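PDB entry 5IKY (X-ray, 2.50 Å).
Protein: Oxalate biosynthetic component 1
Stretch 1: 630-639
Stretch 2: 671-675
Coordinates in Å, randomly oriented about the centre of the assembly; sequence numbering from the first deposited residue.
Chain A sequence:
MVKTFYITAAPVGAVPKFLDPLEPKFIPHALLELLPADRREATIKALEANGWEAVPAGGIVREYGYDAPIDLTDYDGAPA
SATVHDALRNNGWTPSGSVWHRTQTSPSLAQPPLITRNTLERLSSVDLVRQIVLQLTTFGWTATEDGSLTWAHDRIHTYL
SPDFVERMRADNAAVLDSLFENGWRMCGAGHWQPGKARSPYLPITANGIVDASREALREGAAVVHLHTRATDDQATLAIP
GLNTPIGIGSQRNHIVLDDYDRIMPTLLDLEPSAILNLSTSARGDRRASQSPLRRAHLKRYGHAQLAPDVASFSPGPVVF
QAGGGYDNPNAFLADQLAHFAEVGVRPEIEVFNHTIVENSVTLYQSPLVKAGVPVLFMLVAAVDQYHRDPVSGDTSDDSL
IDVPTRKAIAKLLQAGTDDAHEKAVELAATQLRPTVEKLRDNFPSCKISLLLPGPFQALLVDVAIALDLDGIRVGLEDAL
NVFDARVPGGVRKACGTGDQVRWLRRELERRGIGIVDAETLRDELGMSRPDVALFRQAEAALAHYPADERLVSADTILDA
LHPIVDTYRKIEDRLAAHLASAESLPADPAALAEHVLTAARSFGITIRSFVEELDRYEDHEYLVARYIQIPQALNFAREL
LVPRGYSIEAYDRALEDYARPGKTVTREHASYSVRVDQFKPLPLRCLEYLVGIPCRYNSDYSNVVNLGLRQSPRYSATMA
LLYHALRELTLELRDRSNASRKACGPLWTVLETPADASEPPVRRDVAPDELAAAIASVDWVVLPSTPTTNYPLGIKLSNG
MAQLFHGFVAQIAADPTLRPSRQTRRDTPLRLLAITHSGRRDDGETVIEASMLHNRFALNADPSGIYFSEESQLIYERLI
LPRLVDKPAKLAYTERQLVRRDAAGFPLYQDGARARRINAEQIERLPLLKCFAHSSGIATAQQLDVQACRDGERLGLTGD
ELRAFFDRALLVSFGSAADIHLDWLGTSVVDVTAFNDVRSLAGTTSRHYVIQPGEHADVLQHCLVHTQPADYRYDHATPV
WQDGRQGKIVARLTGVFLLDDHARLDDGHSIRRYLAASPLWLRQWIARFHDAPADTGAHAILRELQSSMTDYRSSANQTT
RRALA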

# COMPACT_ATOMS: atom_id res chain seq x y z
N ILE A 630 18.22 16.61 -12.27
CA ILE A 630 18.21 17.95 -11.66
C ILE A 630 17.75 19.05 -12.63
O ILE A 630 16.89 19.85 -12.27
CB ILE A 630 19.60 18.32 -11.09
N PRO A 631 18.30 19.09 -13.87
CA PRO A 631 17.83 20.16 -14.76
C PRO A 631 16.42 19.92 -15.30
O PRO A 631 15.77 20.87 -15.73
CB PRO A 631 18.85 20.13 -15.90
CG PRO A 631 19.30 18.73 -15.94
CD PRO A 631 19.36 18.29 -14.51
N GLN A 632 15.97 18.67 -15.29
CA GLN A 632 14.60 18.35 -15.68
C GLN A 632 13.62 19.13 -14.82
O GLN A 632 12.74 19.82 -15.34
CB GLN A 632 14.32 16.85 -15.55
CG GLN A 632 14.50 16.05 -16.82
CD GLN A 632 14.08 14.60 -16.66
OE1 GLN A 632 13.35 14.26 -15.72
NE2 GLN A 632 14.53 13.74 -17.56
N ALA A 633 13.80 19.04 -13.51
CA ALA A 633 12.94 19.72 -12.55
C ALA A 633 13.10 21.24 -12.64
O ALA A 633 12.14 21.98 -12.49
CB ALA A 633 13.24 19.24 -11.14
N LEU A 634 14.33 21.69 -12.90
CA LEU A 634 14.61 23.12 -13.00
C LEU A 634 13.91 23.73 -14.21
O LEU A 634 13.19 24.72 -14.08
CB LEU A 634 16.11 23.37 -13.09
CG LEU A 634 16.92 23.03 -11.84
CD1 LEU A 634 18.36 23.50 -11.98
CD2 LEU A 634 16.26 23.65 -10.61
N ASN A 635 14.11 23.13 -15.38
CA ASN A 635 13.48 23.60 -16.60
C ASN A 635 11.96 23.48 -16.53
O ASN A 635 11.24 24.29 -17.10
CB ASN A 635 14.01 22.84 -17.81
CG ASN A 635 15.46 23.17 -18.11
OD1 ASN A 635 15.77 24.23 -18.66
ND2 ASN A 635 16.36 22.26 -17.75
N PHE A 636 11.49 22.46 -15.82
CA PHE A 636 10.06 22.27 -15.60
C PHE A 636 9.48 23.49 -14.89
O PHE A 636 8.42 23.99 -15.26
CB PHE A 636 9.80 21.01 -14.78
CG PHE A 636 8.35 20.79 -14.45
CD1 PHE A 636 7.51 20.17 -15.35
CD2 PHE A 636 7.84 21.19 -13.22
CE1 PHE A 636 6.18 19.96 -15.04
CE2 PHE A 636 6.51 20.98 -12.91
CZ PHE A 636 5.68 20.36 -13.82
N ALA A 637 10.19 23.95 -13.86
CA ALA A 637 9.78 25.13 -13.12
C ALA A 637 9.79 26.35 -14.02
O ALA A 637 8.85 27.15 -14.01
CB ALA A 637 10.70 25.35 -11.92
N ARG A 638 10.85 26.50 -14.81
CA ARG A 638 10.94 27.57 -15.79
C ARG A 638 9.80 27.48 -16.80
O ARG A 638 9.25 28.49 -17.22
CB ARG A 638 12.29 27.53 -16.52
CG ARG A 638 13.50 27.56 -15.61
CD ARG A 638 14.79 27.41 -16.40
NE ARG A 638 14.94 28.44 -17.42
CZ ARG A 638 14.98 28.20 -18.73
NH1 ARG A 638 14.88 26.96 -19.19
NH2 ARG A 638 15.12 29.21 -19.59
N GLU A 639 9.46 26.25 -17.17
CA GLU A 639 8.45 26.00 -18.18
C GLU A 639 7.06 26.40 -17.69
O GLU A 639 6.17 26.70 -18.49
CB GLU A 639 8.46 24.51 -18.56
CG GLU A 639 7.81 24.19 -19.89
CD GLU A 639 8.00 22.74 -20.28
OE1 GLU A 639 8.10 21.88 -19.37
OE2 GLU A 639 8.07 22.45 -21.50
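Stretch 2 (671-675) SYSVR

A strand in a sheet satisfies its backbone polar groups with those of its neighbours, but an irregular segment packed on the middle of a helix finds few free backbone partners there, because the helix spends most of its amides and carbonyls internally. One remedy is for helical side chains to supply the missing donors and acceptors, and residues 630-639 and 671-675 of this chain give a compact example. The first stretch is helical throughout and belongs to a helix that extends beyond it in both directions. The second has no regular secondary structure: Tyr-672 turns the chain, with phi/psi of -92/3°, after which Ser-673, Val-674 and Arg-675 adopt extended backbone angles.

The register shows how the two run. Pro-631 CA lies 6.3 Å from Tyr-672 CA, and Asn-635 CA lies 6.3 Å from Val-674 CA, so the loop advances in the same sense as the helix, two of its residues spanning the four of one helical turn. The face it follows is made by Pro-631, Asn-635 and Arg-638, the residues of the helix that lose surface to it, and all three direct their CA-to-CB bonds toward it.

Pro-631 begins the contact with an apolar touch. Its CG comes within 3.5 Å of Tyr-672 CD2, meeting the aromatic ring obliquely, while the tyrosine hydroxyl is satisfied elsewhere in the structure. The next residues, Gln-632 to Leu-634, make no contact with the loop. Pro-631 O nevertheless matters one turn later, where it accepts both the helical bond from Asn-635 N at 2.8 Å and a side-chain bond from Asn-635 ND2 at 2.5 Å.

Asn-635 is the centre of the arrangement. With chi1 in the m well at -69°, its amide group reaches two peptide units of the loop. Asn-635 ND2 donates to Tyr-672 O at 3.0 Å, and Asn-635 OD1 accepts from Val-674 N at 2.8 Å. A primary amide carries a donor and an acceptor side by side, as a peptide group does, and so can bind a carbonyl and an amide that flank a single residue, here Ser-673. Asn-635 OD1 also lies 3.4 Å from Val-674 CG2, so the valine side chain also packs against the amide.

Phe-636 and Ala-637 are out of reach of the loop, and the last contact belongs to Arg-638. Arg-638 NH1 donates to Val-674 O at 3.1 Å with a nearly straight angle of 169°, and the carbonyl lies at the edge of the guanidinium, near its plane, where such a donor is best met. Over one face of that group sits Ser-673 OG, 3.6 Å from Arg-638 NH2. A weak bond from Arg-638 NH1 to Asn-635 OD1, 2.9 Å long, ties the two polar side chains together. Between them they hold both the amide and the carbonyl of Val-674. Glu-639 closes the stretch without touching the loop.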

# COMPACT_ATOMS: atom_id res chain seq x y z
N SER A 671 24.72 24.71 -22.34
CA SER A 671 24.04 24.86 -21.06
C SER A 671 22.96 23.80 -20.87
O SER A 671 22.54 23.15 -21.82
CB SER A 671 23.41 26.25 -20.95
OG SER A 671 22.62 26.35 -19.78
N TYR A 672 22.53 23.63 -19.62
CA TYR A 672 21.43 22.72 -19.31
C TYR A 672 20.09 23.46 -19.34
O TYR A 672 19.05 22.89 -19.03
CB TYR A 672 21.63 22.06 -17.95
CG TYR A 672 22.53 20.84 -17.97
CD1 TYR A 672 23.42 20.63 -19.01
CD2 TYR A 672 22.46 19.89 -16.96
CE1 TYR A 672 24.24 19.51 -19.04
CE2 TYR A 672 23.27 18.77 -16.98
CZ TYR A 672 24.15 18.58 -18.02
OH TYR A 672 24.95 17.46 -18.04
N SER A 673 20.14 24.74 -19.70
CA SER A 673 18.93 25.54 -19.84
C SER A 673 18.22 25.14 -21.13
O SER A 673 18.85 24.98 -22.18
CB SER A 673 19.26 27.03 -19.84
OG SER A 673 18.31 27.76 -20.60
N VAL A 674 16.90 24.97 -21.06
CA VAL A 674 16.11 24.65 -22.24
C VAL A 674 15.63 25.93 -22.92
O VAL A 674 15.07 26.81 -22.26
CB VAL A 674 14.89 23.77 -21.89
CG1 VAL A 674 13.96 23.65 -23.08
CG2 VAL A 674 15.35 22.39 -21.43
N ARG A 675 15.88 26.04 -24.22
CA ARG A 675 15.45 27.19 -25.00
C ARG A 675 13.94 27.40 -24.87
O ARG A 675 13.19 26.44 -24.71
CB ARG A 675 15.84 27.03 -26.47